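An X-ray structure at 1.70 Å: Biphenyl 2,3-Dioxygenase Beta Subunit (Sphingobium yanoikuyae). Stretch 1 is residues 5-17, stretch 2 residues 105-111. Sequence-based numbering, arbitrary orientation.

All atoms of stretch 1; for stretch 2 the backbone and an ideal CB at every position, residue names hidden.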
# COMPACT_ATOMS: atom_id res chain seq x y z
N GLN B 5 -1.79 41.00 14.24
CA GLN B 5 -0.62 40.09 13.97
C GLN B 5 0.18 39.67 15.23
O GLN B 5 1.24 39.06 15.10
CB GLN B 5 0.33 40.73 12.94
CG GLN B 5 0.20 40.19 11.50
CD GLN B 5 0.66 38.74 11.34
OE1 GLN B 5 0.65 38.19 10.23
NE2 GLN B 5 1.07 38.11 12.45
N ILE B 6 -0.32 39.97 16.43
CA ILE B 6 0.44 39.80 17.68
C ILE B 6 0.47 38.35 18.21
O ILE B 6 -0.55 37.86 18.69
CB ILE B 6 -0.15 40.69 18.80
CG1 ILE B 6 -0.39 42.14 18.32
CG2 ILE B 6 0.74 40.67 20.06
CD1 ILE B 6 0.67 42.67 17.40
N PRO B 7 1.63 37.66 18.15
CA PRO B 7 1.68 36.35 18.79
C PRO B 7 1.43 36.39 20.26
O PRO B 7 1.72 37.41 20.94
CB PRO B 7 3.10 35.87 18.51
CG PRO B 7 3.47 36.62 17.23
CD PRO B 7 2.93 37.99 17.55
N VAL B 8 0.93 35.28 20.79
CA VAL B 8 0.61 35.21 22.22
C VAL B 8 1.87 35.11 23.07
O VAL B 8 2.96 34.76 22.59
CB VAL B 8 -0.33 34.04 22.55
CG1 VAL B 8 -1.67 34.23 21.82
CG2 VAL B 8 0.36 32.71 22.19
N THR B 9 1.72 35.44 24.34
CA THR B 9 2.82 35.24 25.27
C THR B 9 3.04 33.73 25.46
O THR B 9 2.14 32.91 25.18
CB THR B 9 2.54 35.85 26.64
OG1 THR B 9 1.59 35.02 27.33
CG2 THR B 9 2.05 37.32 26.51
N PRO B 10 4.25 33.34 25.91
CA PRO B 10 4.52 31.93 26.20
C PRO B 10 3.53 31.29 27.20
O PRO B 10 3.13 30.13 26.99
CB PRO B 10 5.94 31.95 26.79
CG PRO B 10 6.58 33.16 26.10
CD PRO B 10 5.44 34.17 26.19
N ASP B 11 3.13 32.03 28.24
CA ASP B 11 2.16 31.50 29.21
C ASP B 11 0.80 31.23 28.55
O ASP B 11 0.18 30.19 28.82
CB ASP B 11 2.05 32.38 30.45
CG ASP B 11 3.27 32.29 31.36
OD1 ASP B 11 4.09 31.35 31.28
OD2 ASP B 11 3.45 33.22 32.17
N VAL B 12 0.35 32.14 27.68
CA VAL B 12 -0.92 31.92 27.01
C VAL B 12 -0.76 30.80 26.02
O VAL B 12 -1.64 29.95 25.89
CB VAL B 12 -1.46 33.18 26.33
CG1 VAL B 12 -2.67 32.79 25.39
CG2 VAL B 12 -1.82 34.19 27.41
N HIS B 13 0.37 30.78 25.30
CA HIS B 13 0.67 29.64 24.46
C HIS B 13 0.54 28.27 25.17
O HIS B 13 -0.07 27.35 24.63
CB HIS B 13 2.08 29.71 23.88
CG HIS B 13 2.31 28.66 22.84
ND1 HIS B 13 2.73 27.37 23.14
CD2 HIS B 13 2.11 28.68 21.50
CE1 HIS B 13 2.82 26.67 22.01
NE2 HIS B 13 2.47 27.46 21.01
N TYR B 14 1.15 28.16 26.34
CA TYR B 14 1.08 26.92 27.12
C TYR B 14 -0.37 26.56 27.40
O TYR B 14 -0.82 25.41 27.22
CB TYR B 14 1.81 27.07 28.47
CG TYR B 14 1.65 25.78 29.25
CD1 TYR B 14 2.56 24.74 29.07
CD2 TYR B 14 0.55 25.57 30.10
CE1 TYR B 14 2.42 23.55 29.75
CE2 TYR B 14 0.40 24.38 30.80
CZ TYR B 14 1.34 23.36 30.61
OH TYR B 14 1.23 22.13 31.24
N ASP B 15 -1.15 27.55 27.78
CA ASP B 15 -2.56 27.28 28.14
C ASP B 15 -3.38 26.79 26.96
O ASP B 15 -4.25 25.93 27.11
CB ASP B 15 -3.14 28.53 28.74
CG ASP B 15 -2.65 28.79 30.15
OD1 ASP B 15 -2.04 27.89 30.79
OD2 ASP B 15 -2.91 29.89 30.61
N ILE B 16 -3.08 27.30 25.77
CA ILE B 16 -3.78 26.86 24.55
C ILE B 16 -3.38 25.44 24.20
O ILE B 16 -4.20 24.61 23.88
CB ILE B 16 -3.49 27.84 23.39
CG1 ILE B 16 -4.15 29.20 23.63
CG2 ILE B 16 -4.01 27.23 22.07
CD1 ILE B 16 -3.64 30.34 22.63
N GLU B 17 -2.10 25.12 24.28
CA GLU B 17 -1.64 23.75 24.08
C GLU B 17 -2.29 22.75 25.06
O GLU B 17 -2.66 21.62 24.66
CB GLU B 17 -0.13 23.71 24.20
CG GLU B 17 0.56 24.35 22.97
CD GLU B 17 1.39 23.40 22.12
OE1 GLU B 17 1.02 22.21 21.93
OE2 GLU B 17 2.43 23.90 21.60
N UNK B 105 2.63 22.29 15.75
CA UNK B 105 2.79 23.60 15.16
C UNK B 105 1.68 24.53 15.57
O UNK B 105 1.12 25.21 14.73
CB UNK B 105 2.85 23.50 13.63
N UNK B 106 1.30 24.48 16.83
CA UNK B 106 0.26 25.37 17.35
C UNK B 106 0.84 26.80 17.37
O UNK B 106 1.88 27.03 17.95
CB UNK B 106 -0.20 24.93 18.74
N UNK B 107 0.19 27.74 16.68
CA UNK B 107 0.61 29.12 16.70
C UNK B 107 -0.63 29.94 16.95
O UNK B 107 -1.61 29.83 16.22
CB UNK B 107 1.31 29.53 15.40
N UNK B 108 -0.58 30.75 17.98
CA UNK B 108 -1.71 31.57 18.42
C UNK B 108 -1.38 33.06 18.34
O UNK B 108 -0.24 33.48 18.60
CB UNK B 108 -2.11 31.20 19.85
N UNK B 109 -2.41 33.85 18.03
CA UNK B 109 -2.26 35.29 17.79
C UNK B 109 -3.43 35.97 18.45
O UNK B 109 -4.53 35.50 18.36
CB UNK B 109 -2.19 35.62 16.30
N UNK B 110 -3.17 37.09 19.15
CA UNK B 110 -4.26 37.88 19.79
C UNK B 110 -5.05 38.59 18.69
O UNK B 110 -4.47 39.34 17.87
CB UNK B 110 -3.70 38.89 20.79
N UNK B 111 -6.36 38.42 18.65
CA UNK B 111 -7.13 38.76 17.43
C UNK B 111 -8.07 39.92 17.64
O UNK B 111 -8.77 40.35 16.72
CB UNK B 111 -7.93 37.55 16.95

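Stretch 2 is a strand that lies against a short extended segment, Ile6 to Val8, and the helix beginning at Pro10. Position 105 directs its CA-to-CB bond away from stretch 1, with nothing of it within 5.5 Å. Its phi/psi of 59/41 is left-handed, a region favoured by glycine, asparagine and aspartate. The residue is Asn105.

Position 106 points toward the helix. Its ideal CB lies 4.0 Å from Glu17 OE2 and 4.3 Å from His13 NE2, so a polar group could be answered here, but the nearby Ile16 equally suits a small or medium aliphatic side chain, and the extended backbone is comfortable for a beta-branched one. Val106 takes the aliphatic option: its CG1 lies 4.1 Å from Ile16 CG2, and its CG2 3.9 Å from Glu17 OE1. The polar groups turn instead to the backbone. His13 NE2 donates to Val106 O (3.1 Å), which lies at the ring edge near its plane, and one water accepts from Val106 N (2.9 Å) and donates to Glu17 OE2 (2.8 Å).

Position 107 points away into space that stretch 1 leaves free, and sets no limit on size or charge as far as stretch 1 is concerned; it is Glu107.

At position 108 the CB again faces stretch 1, and room is scarce. The ideal CB is 3.3 Å from Ile16 CD1, already tight, and 3.6 Å from Val8 CG1, which favours glycine or alanine. Ala108 fills the space with its methyl alone, packed against both side chains, while Ala108 O accepts from Val8 N (3.1 Å).

Position 109 points sideways; its ideal CB is 3.7 Å from Ile6 O and near the backbone of Gln5 and Pro7. A long apolar or aromatic side chain could run along that edge. Phe109, with chi1 in m, does so: its CE1 lies 4.0 Å from Pro7 CG, and Gln5 O, 3.8 Å from its CD1, sits at the ring edge near the plane. The close backbone approach brings Phe109 CA to 3.2 Å from Ile6 O, a CA-H...O contact.

At position 110 the ideal CB is 3.9 Å from Ile6 O and 5.2 Å from Val8 CG1. Aliphatic side chains would suit, as would a longer polar one reaching toward Thr9 N, which has no partner in either stretch. Glu110 is of the latter kind: its OE2 accepts from a water that in turn accepts from Thr9 N (water to Glu110 OE2 2.7 Å, to Thr9 N 3.0 Å), and passes 3.9 Å from Val8 CG1. Glu110 N donates to Ile6 O (2.8 Å).

Position 111 points away and is unconstrained by stretch 1; it is Ala111.

Stretch 2 (105-111) NVEAFEA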
# COMPACT_ATOMS: atom_id res chain seq x y z
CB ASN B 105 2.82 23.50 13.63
CG ASN B 105 3.98 24.27 13.06
OD1 ASN B 105 5.15 23.81 13.19
ND2 ASN B 105 3.73 25.44 12.52
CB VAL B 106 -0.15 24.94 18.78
CG1 VAL B 106 -1.09 25.96 19.45
CG2 VAL B 106 -0.82 23.60 18.76
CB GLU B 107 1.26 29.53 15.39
CG GLU B 107 2.67 28.94 15.19
CD GLU B 107 3.29 29.43 13.89
OE1 GLU B 107 2.84 28.95 12.83
OE2 GLU B 107 4.24 30.23 13.92
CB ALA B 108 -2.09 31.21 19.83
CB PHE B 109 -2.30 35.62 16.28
CG PHE B 109 -1.23 34.91 15.46
CD1 PHE B 109 0.02 35.50 15.29
CD2 PHE B 109 -1.44 33.66 14.94
CE1 PHE B 109 1.00 34.90 14.58
CE2 PHE B 109 -0.43 33.02 14.19
CZ PHE B 109 0.80 33.66 14.04
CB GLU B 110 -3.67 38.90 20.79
CG GLU B 110 -2.97 38.30 22.05
CD GLU B 110 -3.93 37.67 23.10
OE1 GLU B 110 -5.15 37.99 23.10
OE2 GLU B 110 -3.45 36.90 23.98
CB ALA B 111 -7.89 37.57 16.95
O HOH W 1 -0.85 36.92 24.76
O HOH W 2 2.72 23.05 18.97
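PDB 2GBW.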